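Local atomic coordinates of uncharacterized protein (Thermus thermophilus HB8, PDB entry 6SCE), a protein that is a CRISPR-associated defence nuclease of the CARF family that cleaves DNA when activated by cyclic oligoadenylate made by a type III system. Residues V81-T86 / G98-P103. Sequence-based numbering, arbitrary orientation.
With nucleotides of chain B.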
ATOM      1  N   VAL A  81      -2.692 -33.333   3.998  1.00 32.68           N
ATOM      2  CA  VAL A  81      -3.182 -31.990   3.689  1.00 29.37           C
ATOM      3  C   VAL A  81      -2.034 -31.188   3.099  1.00 27.69           C
ATOM      4  O   VAL A  81      -0.866 -31.380   3.462  1.00 29.36           O
ATOM      5  CB  VAL A  81      -3.843 -31.266   4.889  1.00 29.80           C
ATOM      6  CG1 VAL A  81      -5.108 -31.979   5.357  1.00 32.12           C
ATOM      7  CG2 VAL A  81      -2.883 -31.067   6.042  1.00 31.10           C
ATOM      8  N   TRP A  82      -2.389 -30.295   2.180  1.00 27.25           N
ATOM      9  CA  TRP A  82      -1.462 -29.338   1.605  1.00 28.65           C
ATOM     10  C   TRP A  82      -1.949 -27.978   2.046  1.00 26.53           C
ATOM     11  O   TRP A  82      -3.093 -27.627   1.789  1.00 27.32           O
ATOM     12  CB  TRP A  82      -1.447 -29.415   0.084  1.00 29.85           C
ATOM     13  CG  TRP A  82      -0.854 -30.695  -0.402  1.00 32.01           C
ATOM     14  CD1 TRP A  82      -1.373 -31.943  -0.254  1.00 33.77           C
ATOM     15  CD2 TRP A  82       0.342 -30.839  -1.144  1.00 33.56           C
ATOM     16  NE1 TRP A  82      -0.549 -32.863  -0.856  1.00 35.17           N
ATOM     17  CE2 TRP A  82       0.519 -32.205  -1.388  1.00 34.53           C
ATOM     18  CE3 TRP A  82       1.294 -29.938  -1.629  1.00 36.17           C
ATOM     19  CZ2 TRP A  82       1.598 -32.694  -2.104  1.00 37.92           C
ATOM     20  CZ3 TRP A  82       2.363 -30.429  -2.324  1.00 40.05           C
ATOM     21  CH2 TRP A  82       2.500 -31.795  -2.568  1.00 39.79           C
ATOM     22  N   VAL A  83      -1.089 -27.237   2.723  1.00 26.52           N
ATOM     23  CA  VAL A  83      -1.517 -25.990   3.341  1.00 24.80           C
ATOM     24  C   VAL A  83      -0.808 -24.802   2.699  1.00 24.78           C
ATOM     25  O   VAL A  83       0.399 -24.683   2.822  1.00 24.57           O
ATOM     26  CB  VAL A  83      -1.220 -25.999   4.851  1.00 26.98           C
ATOM     27  CG1 VAL A  83      -1.823 -24.803   5.535  1.00 27.07           C
ATOM     28  CG2 VAL A  83      -1.756 -27.267   5.481  1.00 28.11           C
ATOM     29  N   ASN A  84      -1.585 -23.921   2.042  1.00 24.26           N
ATOM     30  CA  ASN A  84      -1.038 -22.738   1.373  1.00 25.07           C
ATOM     31  C   ASN A  84      -1.188 -21.543   2.295  1.00 21.95           C
ATOM     32  O   ASN A  84      -2.293 -21.177   2.612  1.00 24.33           O
ATOM     33  CB  ASN A  84      -1.767 -22.530   0.035  1.00 24.26           C
ATOM     34  CG  ASN A  84      -1.232 -21.354  -0.790  1.00 23.82           C
ATOM     35  OD1 ASN A  84      -0.343 -20.624  -0.365  1.00 23.70           O
ATOM     36  ND2 ASN A  84      -1.833 -21.146  -1.980  1.00 23.68           N
ATOM     37  N   LEU A  85      -0.068 -20.928   2.702  1.00 22.89           N
ATOM     38  CA  LEU A  85      -0.077 -19.788   3.646  1.00 25.85           C
ATOM     39  C   LEU A  85       0.097 -18.408   3.027  1.00 25.72           C
ATOM     40  O   LEU A  85       0.227 -17.409   3.745  1.00 24.79           O
ATOM     41  CB  LEU A  85       1.018 -19.969   4.687  1.00 26.21           C
ATOM     42  CG  LEU A  85       0.984 -21.289   5.460  1.00 30.85           C
ATOM     43  CD1 LEU A  85       2.085 -21.307   6.501  1.00 32.64           C
ATOM     44  CD2 LEU A  85      -0.370 -21.541   6.044  1.00 31.52           C
ATOM     45  N   THR A  86       0.064 -18.331   1.702  1.00 24.24           N
ATOM     46  CA  THR A  86       0.261 -17.050   1.011  1.00 24.21           C
ATOM     47  C   THR A  86      -0.879 -16.062   1.217  1.00 24.15           C
ATOM     48  O   THR A  86      -0.665 -14.862   1.319  1.00 23.85           O
ATOM     49  CB  THR A  86       0.537 -17.329  -0.484  1.00 26.39           C
ATOM     50  OG1 THR A  86       1.859 -17.876  -0.603  1.00 29.90           O
ATOM     51  CG2 THR A  86       0.499 -16.045  -1.332  1.00 24.80           C
ATOM     52  N   GLY A  98       2.755 -22.325  12.747  1.00 32.86           N
ATOM     53  CA  GLY A  98       2.987 -22.949  14.080  1.00 37.16           C
ATOM     54  C   GLY A  98       2.211 -24.258  14.238  1.00 35.14           C
ATOM     55  O   GLY A  98       2.738 -25.240  14.728  1.00 42.84           O
ATOM     56  N   HIS A  99       0.959 -24.254  13.809  1.00 31.03           N
ATOM     57  CA  HIS A  99       0.048 -25.361  13.995  1.00 31.68           C
ATOM     58  C   HIS A  99       0.296 -26.510  13.016  1.00 33.81           C
ATOM     59  O   HIS A  99       0.226 -27.685  13.406  1.00 32.21           O
ATOM     60  CB  HIS A  99      -1.382 -24.847  13.851  1.00 33.16           C
ATOM     61  CG  HIS A  99      -2.442 -25.901  14.007  1.00 34.04           C
ATOM     62  ND1 HIS A  99      -2.943 -26.297  15.234  1.00 33.75           N
ATOM     63  CD2 HIS A  99      -3.104 -26.635  13.082  1.00 34.79           C
ATOM     64  CE1 HIS A  99      -3.864 -27.221  15.054  1.00 34.50           C
ATOM     65  NE2 HIS A  99      -3.981 -27.449  13.760  1.00 33.54           N
ATOM     66  N   TRP A 100       0.606 -26.179  11.758  1.00 28.37           N
ATOM     67  CA  TRP A 100       0.598 -27.157  10.675  1.00 30.58           C
ATOM     68  C   TRP A 100       1.934 -27.816  10.408  1.00 30.65           C
ATOM     69  O   TRP A 100       2.039 -28.666   9.517  1.00 32.45           O
ATOM     70  CB  TRP A 100      -0.044 -26.561   9.385  1.00 28.08           C
ATOM     71  CG  TRP A 100      -1.524 -26.489   9.502  1.00 28.34           C
ATOM     72  CD1 TRP A 100      -2.279 -25.385   9.670  1.00 28.20           C
ATOM     73  CD2 TRP A 100      -2.414 -27.588   9.525  1.00 29.00           C
ATOM     74  NE1 TRP A 100      -3.591 -25.720   9.765  1.00 29.77           N
ATOM     75  CE2 TRP A 100      -3.694 -27.083   9.696  1.00 28.19           C
ATOM     76  CE3 TRP A 100      -2.238 -28.971   9.424  1.00 30.81           C
ATOM     77  CZ2 TRP A 100      -4.817 -27.895   9.764  1.00 30.57           C
ATOM     78  CZ3 TRP A 100      -3.365 -29.780   9.499  1.00 30.30           C
ATOM     79  CH2 TRP A 100      -4.616 -29.249   9.665  1.00 29.41           C
ATOM     80  N   ARG A 101       2.944 -27.477  11.182  1.00 33.01           N
ATOM     81  CA  ARG A 101       4.191 -28.236  11.138  1.00 37.36           C
ATOM     82  C   ARG A 101       3.955 -29.524  11.917  1.00 38.12           C
ATOM     83  O   ARG A 101       4.319 -29.650  13.085  1.00 38.81           O
ATOM     84  CB  ARG A 101       5.353 -27.425  11.693  1.00 38.93           C
ATOM     85  CG  ARG A 101       5.824 -26.356  10.709  1.00 41.98           C
ATOM     86  CD  ARG A 101       7.021 -25.541  11.212  1.00 42.15           C
ATOM     87  NE  ARG A 101       6.687 -24.782  12.409  1.00 44.67           N
ATOM     88  CZ  ARG A 101       7.460 -23.843  12.941  1.00 45.82           C
ATOM     89  NH1 ARG A 101       8.620 -23.534  12.381  1.00 46.95           N
ATOM     90  NH2 ARG A 101       7.070 -23.203  14.035  1.00 47.70           N
ATOM     91  N   ARG A 102       3.296 -30.463  11.261  1.00 35.33           N
ATOM     92  CA  ARG A 102       2.929 -31.725  11.889  1.00 37.23           C
ATOM     93  C   ARG A 102       2.904 -32.834  10.839  1.00 39.31           C
ATOM     94  O   ARG A 102       2.872 -32.553   9.634  1.00 36.19           O
ATOM     95  CB  ARG A 102       1.550 -31.602  12.520  1.00 38.23           C
ATOM     96  CG  ARG A 102       0.447 -31.229  11.539  1.00 37.78           C
ATOM     97  CD  ARG A 102      -0.919 -31.253  12.192  1.00 38.45           C
ATOM     98  NE  ARG A 102      -0.920 -30.359  13.334  1.00 38.34           N
ATOM     99  CZ  ARG A 102      -1.819 -30.351  14.312  1.00 43.67           C
ATOM    100  NH1 ARG A 102      -2.860 -31.184  14.308  1.00 41.65           N
ATOM    101  NH2 ARG A 102      -1.673 -29.477  15.315  1.00 45.31           N
ATOM    102  N   PRO A 103       2.906 -34.104  11.291  1.00 41.21           N
ATOM    103  CA  PRO A 103       2.802 -35.193  10.331  1.00 38.86           C
ATOM    104  C   PRO A 103       1.485 -35.140   9.595  1.00 37.14           C
ATOM    105  O   PRO A 103       0.448 -34.712  10.141  1.00 36.16           O
ATOM    106  CB  PRO A 103       2.901 -36.465  11.213  1.00 42.76           C
ATOM    107  CG  PRO A 103       3.620 -36.017  12.438  1.00 42.17           C
ATOM    108  CD  PRO A 103       3.157 -34.600  12.663  1.00 42.65           C
TER
ATOM    109  P     A B   2      -4.277 -11.621  -0.641  1.00 22.38           P
ATOM    110  OP1   A B   2      -5.065 -10.762  -1.578  1.00 22.57           O
ATOM    111  OP2   A B   2      -4.658 -13.050  -0.357  1.00 21.84           O
ATOM    112  O5'   A B   2      -2.765 -11.629  -1.179  1.00 22.76           O
ATOM    113  C5'   A B   2      -1.836 -12.576  -0.602  1.00 23.16           C
ATOM    114  C4'   A B   2      -0.501 -12.445  -1.290  1.00 23.20           C
ATOM    115  O4'   A B   2      -0.649 -12.877  -2.670  1.00 24.31           O
ATOM    116  C3'   A B   2       0.094 -11.044  -1.336  1.00 24.23           C
ATOM    117  O3'   A B   2       1.500 -11.070  -1.096  1.00 25.21           O
ATOM    118  C2'   A B   2      -0.165 -10.604  -2.775  1.00 25.79           C
ATOM    119  O2'   A B   2       0.807  -9.694  -3.242  1.00 25.63           O
ATOM    120  C1'   A B   2      -0.050 -11.930  -3.514  1.00 25.00           C
ATOM    121  N9    A B   2      -0.680 -11.960  -4.820  1.00 23.37           N
ATOM    122  C8    A B   2      -1.662 -11.123  -5.299  1.00 23.26           C
ATOM    123  N7    A B   2      -1.969 -11.375  -6.546  1.00 23.45           N
ATOM    124  C5    A B   2      -1.134 -12.418  -6.917  1.00 22.67           C
ATOM    125  C6    A B   2      -0.970 -13.123  -8.126  1.00 24.40           C
ATOM    126  N6    A B   2      -1.612 -12.821  -9.252  1.00 23.72           N
ATOM    127  N1    A B   2      -0.074 -14.139  -8.132  1.00 23.18           N
ATOM    128  C2    A B   2       0.639 -14.366  -7.021  1.00 24.13           C
ATOM    129  N3    A B   2       0.582 -13.762  -5.833  1.00 23.25           N
ATOM    130  C4    A B   2      -0.332 -12.782  -5.855  1.00 24.39           C
TER
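The indole of W100 turns one face to V83 and meets V81 obliquely, both valines projecting from the same side of strand 81-84. V83 presents CG2 to that face, 4.1 Å from W100 CG and nearer the ring's margin than its centre. With CG1 anti to the backbone N (chi1 -172°), it is the other methyl, CG2, that faces the indole. V81 reaches the six-membered ring, its CG2 coming within 3.7 Å of W100 CZ3. Both valines meet the tryptophan at roughly a right angle, and no hydrogen bond links the segments: the contact is wholly apolar and buried. On the opposite face of the indole sits CD2 of H99. Just beyond the tryptophan, R102 turns back on H99, donating from NE to H99 O over 2.9 Å, with a weak second bond from NH2 to the same oxygen. L7 of strand 5-10 and A76 extend the apolar surroundings of W100.

At the far end of the strand, N84 OD1 accepts from the backbone N of T86 (3.1 Å, 166°), closing an Asx turn. T86 then meets the nucleotide A2 of chain B, its CG2 lying 3.6 Å from O4' of that ribose. Through W100, helix 90-100 packs on the parallel part of a mixed sheet in a beta-alpha-beta crossover to strand 105-111, consistent with a Rossmann-like CARF domain, in which the loop after this strand borders the bound nucleotide, probably part of the cyclic oligoadenylate activator.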